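Long-range contacts in A-type flavoprotein (Giardia intestinalis, PDB 2Q9U), which binds FMN and a mu-oxo-diiron centre and, as a flavodiiron protein, probably passes electrons between them to scavenge oxygen: residues Phe313-Leu318 against Asn354-Asp359; Phe347-Trp352 against Ile378-Asn383. All coordinates share one frame; numbering follows the deposited sequence.

Interaction 1. Residues Phe313-Leu318 against Asn354-Asp359. With FMN (flavin mononucleotide), chain F.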
loop_
_atom_site.group_PDB
_atom_site.type_symbol
_atom_site.label_atom_id
_atom_site.label_comp_id
_atom_site.label_asym_id
_atom_site.label_seq_id
_atom_site.Cartn_x
_atom_site.Cartn_y
_atom_site.Cartn_z
ATOM N N PHE A 313 -15.464 9.174 -17.892
ATOM C CA PHE A 313 -15.356 9.135 -16.445
ATOM C C PHE A 313 -16.658 8.636 -15.839
ATOM O O PHE A 313 -17.765 9.037 -16.258
ATOM C CB PHE A 313 -15.026 10.508 -15.886
ATOM C CG PHE A 313 -13.559 10.873 -15.998
ATOM C CD1 PHE A 313 -12.998 11.192 -17.248
ATOM C CD2 PHE A 313 -12.747 10.890 -14.877
ATOM C CE1 PHE A 313 -11.641 11.533 -17.377
ATOM C CE2 PHE A 313 -11.378 11.266 -14.989
ATOM C CZ PHE A 313 -10.830 11.570 -16.247
ATOM N N ALA A 314 -16.530 7.788 -14.829
ATOM C CA ALA A 314 -17.705 7.126 -14.285
ATOM C C ALA A 314 -17.581 6.947 -12.789
ATOM O O ALA A 314 -16.488 6.764 -12.272
ATOM C CB ALA A 314 -17.916 5.791 -14.963
ATOM N N SER A 315 -18.726 6.994 -12.122
ATOM C CA SER A 315 -18.806 6.754 -10.682
ATOM C C SER A 315 -20.257 6.472 -10.302
ATOM O O SER A 315 -21.161 7.108 -10.852
ATOM C CB SER A 315 -18.334 8.009 -9.912
ATOM O OG SER A 315 -18.577 7.897 -8.525
ATOM N N PRO A 316 -20.483 5.558 -9.330
ATOM C CA PRO A 316 -21.798 5.584 -8.680
ATOM C C PRO A 316 -21.982 6.830 -7.842
ATOM O O PRO A 316 -21.004 7.532 -7.509
ATOM C CB PRO A 316 -21.781 4.317 -7.789
ATOM C CG PRO A 316 -20.349 4.057 -7.513
ATOM C CD PRO A 316 -19.637 4.466 -8.821
ATOM N N THR A 317 -23.241 7.139 -7.523
ATOM C CA THR A 317 -23.530 8.218 -6.594
ATOM C C THR A 317 -23.191 7.746 -5.176
ATOM O O THR A 317 -23.675 6.705 -4.705
ATOM C CB THR A 317 -24.998 8.712 -6.713
ATOM O OG1 THR A 317 -25.192 9.316 -8.007
ATOM C CG2 THR A 317 -25.301 9.775 -5.648
ATOM N N LEU A 318 -22.313 8.501 -4.524
ATOM C CA LEU A 318 -21.983 8.263 -3.131
ATOM C C LEU A 318 -22.281 9.551 -2.377
ATOM O O LEU A 318 -21.654 10.588 -2.658
ATOM C CB LEU A 318 -20.501 7.888 -2.996
ATOM C CG LEU A 318 -19.955 7.620 -1.573
ATOM C CD1 LEU A 318 -20.718 6.482 -0.856
ATOM C CD2 LEU A 318 -18.440 7.306 -1.634
ATOM N N ASN A 354 -29.863 10.480 -8.796
ATOM C CA ASN A 354 -28.730 10.560 -9.723
ATOM C C ASN A 354 -27.926 11.850 -9.547
ATOM O O ASN A 354 -28.362 12.924 -9.973
ATOM C CB ASN A 354 -29.236 10.402 -11.164
ATOM C CG ASN A 354 -28.142 10.631 -12.210
ATOM O OD1 ASN A 354 -27.009 10.169 -12.050
ATOM N ND2 ASN A 354 -28.483 11.355 -13.280
ATOM N N ARG A 355 -26.765 11.757 -8.908
ATOM C CA ARG A 355 -25.951 12.964 -8.658
ATOM C C ARG A 355 -24.525 12.915 -9.202
ATOM O O ARG A 355 -23.982 13.947 -9.602
ATOM C CB ARG A 355 -25.924 13.340 -7.162
ATOM C CG ARG A 355 -27.331 13.666 -6.574
ATOM C CD ARG A 355 -27.894 15.028 -7.109
ATOM N NE ARG A 355 -27.078 16.148 -6.650
ATOM C CZ ARG A 355 -27.156 16.727 -5.447
ATOM N NH1 ARG A 355 -28.045 16.329 -4.536
ATOM N NH2 ARG A 355 -26.329 17.722 -5.156
ATOM N N ALA A 356 -23.929 11.727 -9.220
ATOM C CA ALA A 356 -22.523 11.598 -9.643
ATOM C C ALA A 356 -22.346 11.996 -11.116
ATOM O O ALA A 356 -21.456 12.772 -11.452
ATOM C CB ALA A 356 -22.026 10.185 -9.406
ATOM N N VAL A 357 -23.210 11.478 -11.981
ATOM C CA VAL A 357 -23.078 11.717 -13.419
ATOM C C VAL A 357 -23.255 13.210 -13.799
ATOM O O VAL A 357 -22.400 13.753 -14.490
ATOM C CB VAL A 357 -23.956 10.767 -14.238
ATOM C CG1 VAL A 357 -23.966 11.159 -15.739
ATOM C CG2 VAL A 357 -23.447 9.318 -14.047
ATOM N N PRO A 358 -24.345 13.876 -13.329
ATOM C CA PRO A 358 -24.406 15.335 -13.466
ATOM C C PRO A 358 -23.178 16.079 -12.959
ATOM O O PRO A 358 -22.735 17.025 -13.631
ATOM C CB PRO A 358 -25.659 15.706 -12.626
ATOM C CG PRO A 358 -26.544 14.498 -12.837
ATOM C CD PRO A 358 -25.575 13.353 -12.697
ATOM N N ASP A 359 -22.644 15.685 -11.792
ATOM C CA ASP A 359 -21.450 16.324 -11.241
ATOM C C ASP A 359 -20.222 16.046 -12.119
ATOM O O ASP A 359 -19.426 16.945 -12.345
ATOM C CB ASP A 359 -21.142 15.873 -9.807
ATOM C CG ASP A 359 -22.084 16.489 -8.776
ATOM O OD1 ASP A 359 -22.904 17.362 -9.139
ATOM O OD2 ASP A 359 -21.990 16.096 -7.599
HETATM N N1 FMN F . -27.332 6.319 -4.219
HETATM C C2 FMN F . -27.856 7.562 -4.418
HETATM O O2 FMN F . -28.665 7.745 -5.343
HETATM N N3 FMN F . -27.511 8.598 -3.571
HETATM C C4 FMN F . -26.604 8.414 -2.539
HETATM O O4 FMN F . -26.238 9.408 -1.914
HETATM C C4A FMN F . -26.049 7.138 -2.336
HETATM N N5 FMN F . -25.159 6.875 -1.299
HETATM C C5A FMN F . -24.657 5.587 -1.143
HETATM C C6 FMN F . -23.760 5.306 -0.107
HETATM C C7 FMN F . -23.235 4.014 0.066
HETATM C C7M FMN F . -22.440 3.729 1.312
HETATM C C8 FMN F . -23.613 2.985 -0.796
HETATM C C8M FMN F . -22.992 1.612 -0.714
HETATM C C9 FMN F . -24.510 3.259 -1.827
HETATM C C9A FMN F . -25.036 4.552 -2.009
HETATM N N10 FMN F . -25.924 4.823 -3.048
HETATM C C10 FMN F . -26.442 6.093 -3.191
HETATM C "C1'" FMN F . -26.368 3.759 -4.008
HETATM C "C2'" FMN F . -25.302 3.435 -5.051
HETATM O "O2'" FMN F . -25.077 4.516 -5.953
HETATM C "C3'" FMN F . -25.767 2.137 -5.718
HETATM O "O3'" FMN F . -25.533 1.086 -4.792
HETATM C "C4'" FMN F . -25.061 1.798 -7.014
HETATM O "O4'" FMN F . -25.747 0.730 -7.655
HETATM C "C5'" FMN F . -23.620 1.365 -6.779
HETATM O "O5'" FMN F . -22.955 1.278 -8.028
HETATM P P FMN F . -21.749 0.250 -8.178
HETATM O O1P FMN F . -21.014 0.663 -9.442
HETATM O O2P FMN F . -20.885 0.388 -6.957
HETATM O O3P FMN F . -22.246 -1.181 -8.291
HETATM O O HOH W 1 -25.163 9.007 -10.887
#
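The FMN pocket of the flavodoxin-like domain holds this contact. The loop after strand 310-314 meets the start of helix 356-367. Thr317 carries it, with its two branches sent to different partners. CG2 is anti to the backbone N, and OG1 is anti to the carbonyl carbon (chi1 -66°). OG1 faces the helix start and accepts two backbone N-H groups. Ala356 N lies 3.0 Å from Thr317 OG1, and the bond is nearly straight at 166°. Arg355 N, at the N-cap position, also lies 3.0 Å from Thr317 OG1. A water adds a third contact to the same hydroxyl. It donates to Asn354 OD1 and accepts a weak bond from Val357 N. So the hydroxyl is gripped from several sides, which fixes its rotation. This in turn sets the methyl against the flavin. Thr317 CG2 sits over the face of the pyrimidine ring, 3.3 Å from FMN N3. Leu318 CD1 lies over the same face of the flavin at the benzene end, 3.3 Å from FMN C6. The backbone takes part too: FMN O2' donates to Thr317 O at 2.9 Å. Closer to the strand, the methyl of Ala356 presses on two carbonyls, with its CB 3.4 Å from Pro316 O. Ser315 O, beside that methyl, is buried without a polar partner. Pro316 O does have one, since Ser315 OG donates to its lone pair at 2.7 Å. Ser315 OG is also bonded to Met323 N, which ties the loop to the approach to helix 324-336. Pro316 turns its ring to the phosphate end of the FMN. A cofactor held by loops at the C-terminal ends of parallel strands, here with a helix start bracing one loop, is typical of the flavodoxin-like fold.

Interaction 2. Residues Phe347-Trp352 against Ile378-Asn383. With FMN (flavin mononucleotide), chain F.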
loop_
_atom_site.group_PDB
_atom_site.type_symbol
_atom_site.label_atom_id
_atom_site.label_comp_id
_atom_site.label_asym_id
_atom_site.label_seq_id
_atom_site.Cartn_x
_atom_site.Cartn_y
_atom_site.Cartn_z
ATOM N N PHE A 347 -20.853 8.143 -17.157
ATOM C CA PHE A 347 -21.934 7.206 -16.853
ATOM C C PHE A 347 -21.823 6.736 -15.408
ATOM O O PHE A 347 -20.825 7.001 -14.766
ATOM C CB PHE A 347 -21.933 6.005 -17.820
ATOM C CG PHE A 347 -20.643 5.215 -17.822
ATOM C CD1 PHE A 347 -19.547 5.638 -18.591
ATOM C CD2 PHE A 347 -20.519 4.053 -17.059
ATOM C CE1 PHE A 347 -18.343 4.924 -18.582
ATOM C CE2 PHE A 347 -19.295 3.319 -17.049
ATOM C CZ PHE A 347 -18.224 3.750 -17.837
ATOM N N GLY A 348 -22.842 6.048 -14.901
ATOM C CA GLY A 348 -22.753 5.548 -13.536
ATOM C C GLY A 348 -24.072 5.115 -12.966
ATOM O O GLY A 348 -25.124 5.556 -13.421
ATOM N N ALA A 349 -23.991 4.244 -11.970
ATOM C CA ALA A 349 -25.164 3.758 -11.235
ATOM C C ALA A 349 -25.627 4.750 -10.180
ATOM O O ALA A 349 -24.885 5.624 -9.757
ATOM C CB ALA A 349 -24.828 2.402 -10.593
ATOM N N PHE A 350 -26.873 4.622 -9.737
ATOM C CA PHE A 350 -27.319 5.335 -8.545
ATOM C C PHE A 350 -28.402 4.491 -7.875
ATOM O O PHE A 350 -28.923 3.542 -8.476
ATOM C CB PHE A 350 -27.831 6.748 -8.882
ATOM C CG PHE A 350 -29.063 6.759 -9.760
ATOM C CD1 PHE A 350 -28.953 6.703 -11.139
ATOM C CD2 PHE A 350 -30.339 6.804 -9.188
ATOM C CE1 PHE A 350 -30.110 6.712 -11.967
ATOM C CE2 PHE A 350 -31.501 6.809 -9.997
ATOM C CZ PHE A 350 -31.380 6.757 -11.382
ATOM N N GLY A 351 -28.713 4.838 -6.636
ATOM C CA GLY A 351 -29.689 4.108 -5.843
ATOM C C GLY A 351 -31.032 4.799 -5.825
ATOM O O GLY A 351 -32.064 4.150 -6.032
ATOM N N TRP A 352 -31.040 6.096 -5.548
ATOM C CA TRP A 352 -32.303 6.829 -5.425
ATOM C C TRP A 352 -32.289 8.198 -6.066
ATOM O O TRP A 352 -33.324 8.663 -6.541
ATOM C CB TRP A 352 -32.768 6.930 -3.965
ATOM C CG TRP A 352 -31.722 7.376 -2.992
ATOM C CD1 TRP A 352 -31.503 8.639 -2.539
ATOM C CD2 TRP A 352 -30.739 6.543 -2.365
ATOM N NE1 TRP A 352 -30.447 8.646 -1.652
ATOM C CE2 TRP A 352 -29.964 7.366 -1.532
ATOM C CE3 TRP A 352 -30.443 5.172 -2.436
ATOM C CZ2 TRP A 352 -28.900 6.868 -0.762
ATOM C CZ3 TRP A 352 -29.386 4.675 -1.674
ATOM C CH2 TRP A 352 -28.628 5.529 -0.847
ATOM N N ILE A 378 -25.092 7.792 -19.388
ATOM C CA ILE A 378 -25.933 6.634 -19.100
ATOM C C ILE A 378 -25.997 6.492 -17.593
ATOM O O ILE A 378 -24.975 6.438 -16.941
ATOM C CB ILE A 378 -25.413 5.324 -19.746
ATOM C CG1 ILE A 378 -25.491 5.412 -21.280
ATOM C CG2 ILE A 378 -26.198 4.121 -19.213
ATOM C CD1 ILE A 378 -24.711 4.350 -21.991
ATOM N N THR A 379 -27.206 6.501 -17.043
ATOM C CA THR A 379 -27.395 6.234 -15.628
ATOM C C THR A 379 -28.454 5.148 -15.470
ATOM O O THR A 379 -29.273 4.909 -16.369
ATOM C CB THR A 379 -27.803 7.497 -14.838
ATOM O OG1 THR A 379 -29.017 8.036 -15.379
ATOM C CG2 THR A 379 -26.741 8.551 -14.963
ATOM N N PHE A 380 -28.410 4.478 -14.330
ATOM C CA PHE A 380 -29.340 3.397 -14.049
ATOM C C PHE A 380 -29.391 3.166 -12.550
ATOM O O PHE A 380 -28.417 3.414 -11.831
ATOM C CB PHE A 380 -28.927 2.109 -14.780
ATOM C CG PHE A 380 -27.531 1.659 -14.467
ATOM C CD1 PHE A 380 -26.428 2.248 -15.117
ATOM C CD2 PHE A 380 -27.308 0.667 -13.517
ATOM C CE1 PHE A 380 -25.128 1.848 -14.820
ATOM C CE2 PHE A 380 -26.023 0.247 -13.215
ATOM C CZ PHE A 380 -24.921 0.837 -13.858
ATOM N N LYS A 381 -30.533 2.691 -12.078
ATOM C CA LYS A 381 -30.734 2.368 -10.673
ATOM C C LYS A 381 -30.325 0.956 -10.269
ATOM O O LYS A 381 -30.877 -0.002 -10.715
ATOM C CB LYS A 381 -32.164 2.728 -10.230
ATOM C CG LYS A 381 -32.556 2.226 -8.916
ATOM C CD LYS A 381 -34.049 2.408 -8.697
ATOM C CE LYS A 381 -34.496 3.768 -9.040
ATOM N NZ LYS A 381 -35.366 4.356 -7.982
ATOM N N PHE A 382 -29.292 0.888 -9.460
ATOM C CA PHE A 382 -28.793 -0.314 -8.819
ATOM C C PHE A 382 -28.041 -1.318 -9.671
ATOM O O PHE A 382 -26.934 -1.626 -9.371
ATOM C CB PHE A 382 -29.834 -0.967 -7.941
ATOM C CG PHE A 382 -29.979 -0.319 -6.627
ATOM C CD1 PHE A 382 -28.904 -0.215 -5.781
ATOM C CD2 PHE A 382 -31.167 0.231 -6.253
ATOM C CE1 PHE A 382 -29.017 0.407 -4.620
ATOM C CE2 PHE A 382 -31.280 0.848 -5.042
ATOM C CZ PHE A 382 -30.206 0.938 -4.231
ATOM N N ASN A 383 -28.669 -1.804 -10.720
ATOM C CA ASN A 383 -28.109 -2.878 -11.501
ATOM C C ASN A 383 -28.247 -2.725 -13.009
ATOM O O ASN A 383 -29.118 -2.070 -13.455
ATOM C CB ASN A 383 -28.793 -4.126 -11.011
ATOM C CG ASN A 383 -28.064 -5.374 -11.361
ATOM O OD1 ASN A 383 -26.999 -5.364 -11.897
ATOM N ND2 ASN A 383 -28.659 -6.470 -11.025
HETATM N N1 FMN F . -27.332 6.319 -4.219
HETATM C C2 FMN F . -27.856 7.562 -4.418
HETATM O O2 FMN F . -28.665 7.745 -5.343
HETATM N N3 FMN F . -27.511 8.598 -3.571
HETATM C C4 FMN F . -26.604 8.414 -2.539
HETATM O O4 FMN F . -26.238 9.408 -1.914
HETATM C C4A FMN F . -26.049 7.138 -2.336
HETATM N N5 FMN F . -25.159 6.875 -1.299
HETATM C C5A FMN F . -24.657 5.587 -1.143
HETATM C C6 FMN F . -23.760 5.306 -0.107
HETATM C C7 FMN F . -23.235 4.014 0.066
HETATM C C7M FMN F . -22.440 3.729 1.312
HETATM C C8 FMN F . -23.613 2.985 -0.796
HETATM C C8M FMN F . -22.992 1.612 -0.714
HETATM C C9 FMN F . -24.510 3.259 -1.827
HETATM C C9A FMN F . -25.036 4.552 -2.009
HETATM N N10 FMN F . -25.924 4.823 -3.048
HETATM C C10 FMN F . -26.442 6.093 -3.191
HETATM C "C1'" FMN F . -26.368 3.759 -4.008
HETATM C "C2'" FMN F . -25.302 3.435 -5.051
HETATM O "O2'" FMN F . -25.077 4.516 -5.953
HETATM C "C3'" FMN F . -25.767 2.137 -5.718
HETATM O "O3'" FMN F . -25.533 1.086 -4.792
HETATM C "C4'" FMN F . -25.061 1.798 -7.014
HETATM O "O4'" FMN F . -25.747 0.730 -7.655
HETATM C "C5'" FMN F . -23.620 1.365 -6.779
HETATM O "O5'" FMN F . -22.955 1.278 -8.028
HETATM P P FMN F . -21.749 0.250 -8.178
HETATM O O1P FMN F . -21.014 0.663 -9.442
HETATM O O2P FMN F . -20.885 0.388 -6.957
HETATM O O3P FMN F . -22.246 -1.181 -8.291
#
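Phe382 is the central residue of a classic gamma turn, with a positive phi (74°) rare for a residue with a side chain. Asn383 N closes the turn by donating to Lys381 O at 2.8 Å. The Phe382 ring folds back onto Gly351, whose CA makes a CH-pi contact over the ring face, 3.8 Å from the Phe382 centroid. Phe382 N donates across to Phe350 O at 2.9 Å, so the parallel pairing runs on to the turn. Before it, Gly348 N donates to Ile378 O at 3.0 Å, and Phe350 N donates to Phe380 O at 2.9 Å. These are the two strands of a beta-alpha-beta unit, connected through helix 356-367, and strand 378-381 is one of the two edge strands of the sheet within the chain. On one side the Phe380 ring lies with its face centred on Ala349 CA. On the other, Phe350 turns an edge to Thr379 CB and a face to Lys381 N. Past the strand, Gly351 N is shared between FMN N1 and FMN O2. Trp352 N gives FMN O2 a straighter bond of 2.9 Å (170°). The indole lies nearly parallel to the flavin, with Trp352 CH2 3.3 Å from FMN C10. Trp153 of the second subunit meets this indole edge-to-face.

In the fold
Both interactions lie in the flavodoxin-like domain, their centres about 8 Å apart. They share its parallel five-stranded sheet, in which strands 310-314, 344-350 and 378-381 are consecutive neighbours. Along the chain the segments alternate: 313-318, 347-352, 354-359, then 378-383. Helix 356-367 of interaction 1 links the two strands of interaction 2. The two contacts meet where Thr317 N probably hydrogen-bonds to Ala349 O and Val357 packs on Phe347. Both touch the FMN, from opposite faces of the flavin: Thr317 and Leu318 lie on one and Trp352 on the other. The second subunit reaches interaction 2, which places this side of the pocket at a subunit interface.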